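Long-range contacts in aldo-keto Reductase, OXIDOREDUCTASE (Salmonella typhimurium, PDB 5T79), which probably reduces aldehydes with NADPH as an aldo-keto reductase, among them 3-hydroxybutanal to 1,3-butanediol: residues S197-R201 with I324-L328; Q228-L234 with V263-N267; L146-K151 with I181-L185. One frame throughout, in Å; residues are numbered along the deposited sequence.

Interaction 1: residues S197-R201 with I324-L328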
# COMPACT_ATOMS: atom_id res chain seq x y z
N SER A 197 9.02 -7.55 0.90
CA SER A 197 9.14 -8.10 2.27
C SER A 197 10.41 -8.89 2.38
O SER A 197 11.10 -9.06 1.38
CB SER A 197 7.95 -9.01 2.59
OG SER A 197 8.07 -10.26 1.92
N LEU A 198 10.70 -9.43 3.57
CA LEU A 198 11.86 -10.32 3.76
C LEU A 198 11.84 -11.51 2.78
O LEU A 198 12.89 -11.99 2.37
CB LEU A 198 11.90 -10.85 5.20
CG LEU A 198 12.37 -9.86 6.26
CD1 LEU A 198 11.82 -10.21 7.63
CD2 LEU A 198 13.90 -9.86 6.36
N PHE A 199 10.63 -11.97 2.42
CA PHE A 199 10.44 -13.13 1.55
C PHE A 199 10.25 -12.74 0.07
O PHE A 199 10.09 -13.63 -0.78
CB PHE A 199 9.22 -13.94 2.04
CG PHE A 199 9.45 -14.71 3.33
CD1 PHE A 199 10.73 -15.03 3.76
CD2 PHE A 199 8.37 -15.16 4.08
CE1 PHE A 199 10.94 -15.76 4.94
CE2 PHE A 199 8.56 -15.90 5.25
CZ PHE A 199 9.85 -16.21 5.66
N GLU A 200 10.29 -11.46 -0.25
CA GLU A 200 10.13 -11.03 -1.65
C GLU A 200 10.99 -9.82 -1.89
O GLU A 200 10.54 -8.70 -1.66
CB GLU A 200 8.64 -10.77 -2.00
CG GLU A 200 8.43 -10.47 -3.48
CD GLU A 200 9.14 -11.46 -4.40
OE1 GLU A 200 8.67 -12.62 -4.46
OE2 GLU A 200 10.22 -11.11 -4.93
N ARG A 201 12.23 -10.04 -2.35
CA ARG A 201 13.20 -8.95 -2.45
C ARG A 201 13.54 -8.50 -3.89
O ARG A 201 14.58 -7.87 -4.09
CB ARG A 201 14.50 -9.40 -1.73
CG ARG A 201 14.27 -9.70 -0.25
CD ARG A 201 15.52 -10.22 0.44
NE ARG A 201 16.54 -9.17 0.56
CZ ARG A 201 17.64 -9.29 1.28
NH1 ARG A 201 17.89 -10.41 1.96
NH2 ARG A 201 18.51 -8.28 1.35
N ILE A 324 20.12 -12.06 9.06
CA ILE A 324 18.86 -12.16 8.32
C ILE A 324 19.10 -12.82 6.97
O ILE A 324 18.41 -13.78 6.65
CB ILE A 324 18.20 -10.76 8.19
CG1 ILE A 324 17.60 -10.33 9.54
CG2 ILE A 324 17.13 -10.74 7.07
CD1 ILE A 324 17.15 -8.83 9.67
N ASP A 325 20.09 -12.32 6.18
CA ASP A 325 20.45 -12.85 4.86
C ASP A 325 20.84 -14.32 4.95
O ASP A 325 20.50 -15.08 4.04
CB ASP A 325 21.58 -12.04 4.22
CG ASP A 325 21.21 -10.64 3.77
OD1 ASP A 325 19.99 -10.28 3.81
OD2 ASP A 325 22.13 -9.90 3.35
N ALA A 326 21.53 -14.74 6.05
CA ALA A 326 21.92 -16.14 6.26
C ALA A 326 20.68 -17.02 6.50
O ALA A 326 20.62 -18.12 5.95
CB ALA A 326 22.90 -16.25 7.43
N ILE A 327 19.67 -16.53 7.27
CA ILE A 327 18.41 -17.26 7.52
C ILE A 327 17.66 -17.45 6.19
O ILE A 327 17.18 -18.55 5.89
CB ILE A 327 17.53 -16.57 8.60
CG1 ILE A 327 18.19 -16.65 10.00
CG2 ILE A 327 16.08 -17.15 8.62
CD1 ILE A 327 17.60 -15.63 11.04
N LEU A 328 17.58 -16.38 5.39
CA LEU A 328 16.87 -16.38 4.11
C LEU A 328 17.56 -17.26 3.06
O LEU A 328 16.90 -17.77 2.16
CB LEU A 328 16.72 -14.94 3.59
CG LEU A 328 15.89 -13.98 4.47
CD1 LEU A 328 15.92 -12.56 3.91
CD2 LEU A 328 14.45 -14.47 4.62
O HOH W 1 21.44 -8.11 1.41

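Interaction 2: residues Q228-L234 with V263-N267. With NDP (NADPH dihydro-nicotinamide-adenine-dinucleotide phosphate), chain E.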
# COMPACT_ATOMS: atom_id res chain seq x y z
N GLN A 228 2.54 -14.31 6.79
CA GLN A 228 3.54 -15.35 7.14
C GLN A 228 4.56 -14.83 8.15
O GLN A 228 4.96 -15.54 9.08
CB GLN A 228 4.29 -15.84 5.90
CG GLN A 228 3.45 -16.77 5.01
CD GLN A 228 4.17 -17.21 3.76
OE1 GLN A 228 5.29 -16.77 3.46
NE2 GLN A 228 3.55 -18.11 3.01
N LEU A 229 4.96 -13.56 7.99
CA LEU A 229 5.97 -12.93 8.84
C LEU A 229 5.33 -12.35 10.12
O LEU A 229 5.47 -11.16 10.42
CB LEU A 229 6.74 -11.85 8.03
CG LEU A 229 7.66 -12.41 6.92
CD1 LEU A 229 7.97 -11.34 5.89
CD2 LEU A 229 8.96 -12.97 7.50
N THR A 230 4.59 -13.21 10.84
CA THR A 230 3.88 -12.87 12.09
C THR A 230 3.92 -14.07 13.03
O THR A 230 4.65 -15.04 12.77
CB THR A 230 2.40 -12.46 11.81
OG1 THR A 230 1.64 -13.61 11.46
CG2 THR A 230 2.25 -11.37 10.75
N ASP A 231 3.09 -14.01 14.09
CA ASP A 231 2.85 -15.04 15.11
C ASP A 231 1.95 -16.15 14.60
O ASP A 231 1.97 -17.24 15.17
CB ASP A 231 2.17 -14.41 16.34
CG ASP A 231 3.10 -13.94 17.43
OD1 ASP A 231 4.29 -14.31 17.39
OD2 ASP A 231 2.63 -13.23 18.35
N ARG A 232 1.11 -15.84 13.58
CA ARG A 232 0.06 -16.71 13.02
C ARG A 232 0.42 -18.21 12.96
O ARG A 232 -0.33 -19.01 13.51
CB ARG A 232 -0.36 -16.23 11.62
CG ARG A 232 -1.69 -16.84 11.14
CD ARG A 232 -1.94 -16.60 9.67
NE ARG A 232 -2.49 -15.27 9.41
CZ ARG A 232 -2.38 -14.63 8.25
NH1 ARG A 232 -1.74 -15.18 7.23
NH2 ARG A 232 -2.91 -13.42 8.10
N TYR A 233 1.56 -18.57 12.33
CA TYR A 233 1.91 -19.98 12.15
C TYR A 233 2.93 -20.50 13.18
O TYR A 233 3.48 -21.60 12.98
CB TYR A 233 2.42 -20.23 10.72
CG TYR A 233 1.46 -19.75 9.65
CD1 TYR A 233 0.22 -20.37 9.47
CD2 TYR A 233 1.80 -18.71 8.80
CE1 TYR A 233 -0.67 -19.93 8.49
CE2 TYR A 233 0.92 -18.27 7.81
CZ TYR A 233 -0.31 -18.88 7.66
OH TYR A 233 -1.18 -18.44 6.69
N LEU A 234 3.14 -19.77 14.30
CA LEU A 234 4.06 -20.19 15.36
C LEU A 234 3.32 -20.78 16.56
O LEU A 234 2.13 -21.08 16.48
CB LEU A 234 4.94 -19.01 15.84
CG LEU A 234 5.78 -18.31 14.78
CD1 LEU A 234 6.18 -16.93 15.25
CD2 LEU A 234 7.01 -19.12 14.42
N VAL A 263 10.65 -18.38 9.23
CA VAL A 263 9.80 -17.59 10.13
C VAL A 263 10.21 -17.85 11.59
O VAL A 263 10.36 -16.91 12.36
CB VAL A 263 8.29 -17.86 9.87
CG1 VAL A 263 7.40 -17.42 11.04
CG2 VAL A 263 7.83 -17.20 8.57
N ARG A 264 10.39 -19.12 11.96
CA ARG A 264 10.80 -19.48 13.32
C ARG A 264 12.13 -18.82 13.70
O ARG A 264 12.24 -18.28 14.80
CB ARG A 264 10.91 -21.02 13.46
CG ARG A 264 9.55 -21.72 13.47
CD ARG A 264 9.69 -23.23 13.65
NE ARG A 264 8.41 -23.85 13.98
CZ ARG A 264 7.87 -24.87 13.32
NH1 ARG A 264 8.50 -25.40 12.28
NH2 ARG A 264 6.71 -25.37 13.70
N ARG A 265 13.12 -18.87 12.80
CA ARG A 265 14.46 -18.32 13.06
C ARG A 265 14.44 -16.80 13.06
O ARG A 265 15.13 -16.20 13.87
CB ARG A 265 15.49 -18.84 12.04
CG ARG A 265 15.75 -20.34 12.12
CD ARG A 265 16.77 -20.75 11.08
NE ARG A 265 17.16 -22.15 11.20
CZ ARG A 265 18.16 -22.71 10.51
NH1 ARG A 265 18.87 -21.99 9.65
NH2 ARG A 265 18.45 -23.99 10.69
N LEU A 266 13.64 -16.18 12.17
CA LEU A 266 13.51 -14.73 12.15
C LEU A 266 12.83 -14.24 13.43
O LEU A 266 13.23 -13.22 13.97
CB LEU A 266 12.72 -14.26 10.89
CG LEU A 266 13.46 -14.37 9.56
CD1 LEU A 266 12.49 -14.24 8.39
CD2 LEU A 266 14.59 -13.34 9.45
N ASN A 267 11.83 -15.01 13.94
CA ASN A 267 11.14 -14.66 15.19
C ASN A 267 12.11 -14.70 16.40
O ASN A 267 11.97 -13.90 17.33
CB ASN A 267 9.96 -15.60 15.43
CG ASN A 267 9.08 -15.19 16.58
OD1 ASN A 267 8.72 -14.01 16.74
ND2 ASN A 267 8.76 -16.14 17.44
PA NDP E . 0.30 -7.73 5.30
O1A NDP E . 0.64 -6.59 6.21
O2A NDP E . 1.28 -8.48 4.51
O5B NDP E . -0.54 -8.87 6.07
C5B NDP E . -1.81 -8.42 6.58
C4B NDP E . -2.54 -9.54 7.27
O4B NDP E . -1.64 -10.23 8.17
C3B NDP E . -3.72 -9.06 8.12
O3B NDP E . -4.93 -9.11 7.37
C2B NDP E . -3.70 -10.02 9.31
O2B NDP E . -4.46 -11.22 9.02
C1B NDP E . -2.22 -10.38 9.44
N9A NDP E . -1.48 -9.56 10.39
C8A NDP E . -1.08 -8.26 10.25
N7A NDP E . -0.41 -7.79 11.27
C5A NDP E . -0.37 -8.85 12.16
C6A NDP E . 0.14 -8.98 13.47
N6A NDP E . 0.86 -8.04 14.08
N1A NDP E . -0.07 -10.16 14.11
C2A NDP E . -0.70 -11.14 13.46
N3A NDP E . -1.20 -11.15 12.22
C4A NDP E . -1.02 -9.96 11.63
O3 NDP E . -0.64 -6.93 4.31
PN NDP E . -1.35 -7.52 3.00
O1N NDP E . -2.71 -7.76 3.54
O2N NDP E . -0.58 -8.67 2.36
O5D NDP E . -1.34 -6.42 1.81
C5D NDP E . -1.00 -5.06 2.20
C4D NDP E . -1.82 -4.05 1.42
O4D NDP E . -1.24 -3.89 0.12
C3D NDP E . -3.28 -4.40 1.17
O3D NDP E . -4.07 -4.09 2.30
C2D NDP E . -3.59 -3.62 -0.11
O2D NDP E . -4.07 -2.28 0.03
C1D NDP E . -2.25 -3.65 -0.84
N1N NDP E . -2.14 -4.73 -1.84
C2N NDP E . -1.90 -4.34 -3.16
C3N NDP E . -1.78 -5.23 -4.16
C7N NDP E . -1.23 -4.76 -5.49
O7N NDP E . -1.21 -5.61 -6.39
N7N NDP E . -0.85 -3.50 -5.69
C4N NDP E . -2.14 -6.67 -3.93
C5N NDP E . -2.12 -7.03 -2.48
C6N NDP E . -2.15 -6.12 -1.53
P2B NDP E . -5.54 -11.98 9.96
O1X NDP E . -6.93 -12.05 9.45
O2X NDP E . -4.89 -13.34 10.10
O3X NDP E . -5.43 -11.28 11.32
O HOH W 2 6.43 -12.59 17.10
O HOH W 3 6.65 -15.61 19.57

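Interaction 3: residues L146-K151 with I181-L185. With SO4 (sulfate ion), chain C.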
# COMPACT_ATOMS: atom_id res chain seq x y z
N LEU A 146 1.81 1.49 -23.78
CA LEU A 146 1.96 2.14 -22.48
C LEU A 146 1.54 3.62 -22.56
O LEU A 146 0.99 4.16 -21.60
CB LEU A 146 3.42 1.98 -22.01
CG LEU A 146 3.79 2.51 -20.65
CD1 LEU A 146 2.99 1.82 -19.53
CD2 LEU A 146 5.28 2.31 -20.42
N LYS A 147 1.76 4.27 -23.71
CA LYS A 147 1.39 5.68 -23.88
C LYS A 147 -0.12 5.91 -23.68
O LYS A 147 -0.50 6.95 -23.14
CB LYS A 147 1.83 6.20 -25.26
CG LYS A 147 1.74 7.71 -25.42
CD LYS A 147 3.11 8.39 -25.39
CE LYS A 147 2.97 9.89 -25.42
NZ LYS A 147 4.28 10.56 -25.60
N GLU A 148 -0.99 4.98 -24.14
CA GLU A 148 -2.44 5.15 -23.97
C GLU A 148 -2.80 5.13 -22.49
O GLU A 148 -3.59 5.96 -22.01
CB GLU A 148 -3.25 4.07 -24.73
CG GLU A 148 -4.75 4.17 -24.45
CD GLU A 148 -5.62 3.15 -25.18
OE1 GLU A 148 -5.36 2.89 -26.37
OE2 GLU A 148 -6.60 2.68 -24.58
N THR A 149 -2.24 4.15 -21.75
CA THR A 149 -2.52 4.01 -20.32
C THR A 149 -2.05 5.25 -19.55
O THR A 149 -2.76 5.75 -18.69
CB THR A 149 -1.85 2.75 -19.74
OG1 THR A 149 -2.22 1.61 -20.55
CG2 THR A 149 -2.30 2.50 -18.30
N MET A 150 -0.85 5.73 -19.88
CA MET A 150 -0.26 6.88 -19.20
C MET A 150 -1.00 8.16 -19.53
O MET A 150 -1.17 9.02 -18.65
CB MET A 150 1.23 7.01 -19.51
CG MET A 150 2.07 5.85 -18.98
SD MET A 150 2.05 5.52 -17.18
CE MET A 150 0.95 4.13 -17.12
N LYS A 151 -1.44 8.30 -20.80
CA LYS A 151 -2.24 9.45 -21.23
C LYS A 151 -3.62 9.46 -20.48
O LYS A 151 -4.12 10.55 -20.19
CB LYS A 151 -2.44 9.43 -22.74
CG LYS A 151 -3.06 10.73 -23.27
CD LYS A 151 -2.77 10.94 -24.74
CE LYS A 151 -1.42 11.54 -25.00
NZ LYS A 151 -1.04 11.36 -26.43
N ILE A 181 7.44 8.67 -19.69
CA ILE A 181 6.26 9.08 -20.47
C ILE A 181 5.44 10.11 -19.66
O ILE A 181 5.08 11.15 -20.21
CB ILE A 181 5.39 7.87 -20.92
CG1 ILE A 181 6.11 7.06 -22.04
CG2 ILE A 181 4.00 8.32 -21.42
CD1 ILE A 181 5.56 5.63 -22.26
N LEU A 182 5.16 9.81 -18.38
CA LEU A 182 4.41 10.71 -17.50
C LEU A 182 5.14 12.03 -17.30
O LEU A 182 4.50 13.07 -17.34
CB LEU A 182 4.13 10.03 -16.14
CG LEU A 182 3.03 8.95 -16.14
CD1 LEU A 182 3.00 8.21 -14.79
CD2 LEU A 182 1.64 9.58 -16.38
N GLU A 183 6.47 12.00 -17.12
CA GLU A 183 7.27 13.23 -16.98
C GLU A 183 7.12 14.12 -18.24
O GLU A 183 6.89 15.33 -18.12
CB GLU A 183 8.74 12.87 -16.72
CG GLU A 183 9.70 14.06 -16.67
CD GLU A 183 9.46 15.12 -15.61
OE1 GLU A 183 8.94 14.78 -14.53
OE2 GLU A 183 9.84 16.29 -15.85
N ASP A 184 7.22 13.51 -19.44
CA ASP A 184 7.08 14.23 -20.72
C ASP A 184 5.67 14.79 -20.88
O ASP A 184 5.48 15.86 -21.46
CB ASP A 184 7.42 13.29 -21.90
CG ASP A 184 7.16 13.90 -23.27
OD1 ASP A 184 7.95 14.76 -23.69
OD2 ASP A 184 6.12 13.57 -23.88
N LEU A 185 4.67 14.06 -20.38
CA LEU A 185 3.27 14.50 -20.44
C LEU A 185 2.99 15.66 -19.47
O LEU A 185 2.05 16.42 -19.69
CB LEU A 185 2.31 13.33 -20.16
CG LEU A 185 2.12 12.31 -21.30
CD1 LEU A 185 1.26 11.12 -20.82
CD2 LEU A 185 1.49 12.96 -22.55
S SO4 C . 4.55 -0.11 -25.99
O1 SO4 C . 3.96 0.91 -26.86
O2 SO4 C . 3.97 -0.10 -24.65
O3 SO4 C . 5.99 0.14 -25.87
O4 SO4 C . 4.33 -1.44 -26.60
O HOH W 4 5.09 11.17 -22.96

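Interaction 1: residues S197-R201 with I324-L328
Start at Ile324 on helix 318-329: its CG2 methyl lies 3.4 Å from CD2 of Leu198, the second residue of a type I turn running from Ser197 to Glu200. An ST turn, with Phe199 N giving a hydrogen bond to Ser197 OG, tightens that loop further. Asp325, next along, makes the polar link. Its OD1 takes a hydrogen-bonded salt bridge from Arg201 NH1 at 2.8 Å, and water 1 joins its OD2 to Arg201 NH2. One turn on, Leu328 fits between three residues of the loop: CD1 is 3.4 Å from the carbonyl O of Leu198 and 3.5 Å from Arg201 NH1, while CD2 meets the edge of the Phe199 ring, 3.8 Å from CE1. Arg201 also pairs with Glu204 and a sulfate ion, so Asp325 shares its guanidinium. The loop after strand 191-193 thus meets the C-terminal helix, which lies outside the eight barrel helices, through an apolar patch beside a salt bridge whose arginine is not exclusive to this contact.

Interaction 2: residues Q228-L234 with V263-N267
No direct hydrogen bond crosses this contact; its polar link runs through water. Water 2 bridges Asp231 OD1 and Asn267 OD1, 4.5 Å apart, lying 2.8 Å from the first and 2.7 Å from the second. Water 3 donates to Asp231 OD1 only weakly, but accepts from Asn267 ND2 at 3.0 Å. The rest is van der Waals contact. Val263 points at the loop, with CG2 3.4 Å from the carbonyl O of Gln228 and CG1 3.8 Å from Leu234 CD2. That leucine also lies along the helix, its CD2 3.8 Å from Arg264 CG and its CD1 3.5 Å from Asn267 ND2, while Leu229 CD2 meets Leu266 CD1 at 3.9 Å. Between these two leucines, whose ends reach the helix, the loop turns to the cofactor: Arg232 NH2 donates to O2X and O2B of NADPH, 2.8 Å each, gripping the 2'-phosphate, and Thr230 CG2 lies 3.7 Å from C4A of the adenine. An ST turn, Arg232 N to Thr230 OG1 at 3.1 Å, shapes this bend, and OG1 is also hydrogen-bonded to Gly227 O. The loop follows strand 217-220 of the TIM barrel and lies between the adenine end of NADPH and helix 257-272. Helix 277-285 backs the contact, with Leu277 against Val263 and Leu266 and Ala281 against Leu229, and Ile327 of helix 318-329 touches Leu266.

Interaction 3: residues L146-K151 with I181-L185
Leu146, the first residue of helix 146-158, donates its backbone N to O2 of a sulfate ion at 2.8 Å, probably picked up from the crystallisation liquor, while its CD2 reaches across to Ile181 CD1 at 3.8 Å. Lys147 lays its chain over the facing helix, CD 4.1 Å from Ile181 CG2. Its NZ makes a long salt bridge of 3.9 Å to Asp184 OD2; water 4 fills the gap, accepting from NZ and donating to Asp184 OD2 and to the carbonyl O of Ile181, each at 2.8 Å. Met150 points toward the other helix and touches three residues: CB is 3.6 Å from Ile181 CG2 and 4.3 Å from Leu185 CD1, and SD is 3.7 Å from Leu182 CG. Lys151 closes the contact with CA 3.9 Å from Leu185 CD1. The axes of segments 146-151 and 181-185 come within 10.0 Å at a signed crossing angle of -52°. These segments belong to consecutive outer helices of the TIM barrel, 146-158 and 172-185, linked through strand 162-168, which runs parallel to its neighbours 132-137 and 191-193; Tyr170, in the loop before the second helix, packs on Leu146 and Met150.

Interaction 3 comes first along the chain and closes before the others open; interaction 2 is then nested within the loop that interaction 1 closes. The latter two have centres 13 Å apart and touch directly: Phe199 CE2 lies 3.6 Å from Val263 CG2 and 3.7 Å from Leu229 CD2. Helices 257-272 and 318-329 meet there too, so the two loops following strands 191-193 and 217-220 pack together with both helices, and the loop of interaction 2 carries the contact on to the adenine and 2'-phosphate of NADPH. Interaction 3 stands apart, its centre 35 Å from that of interaction 1 and 42 Å from that of interaction 2, joining outer helices at a separate part of the same TIM barrel.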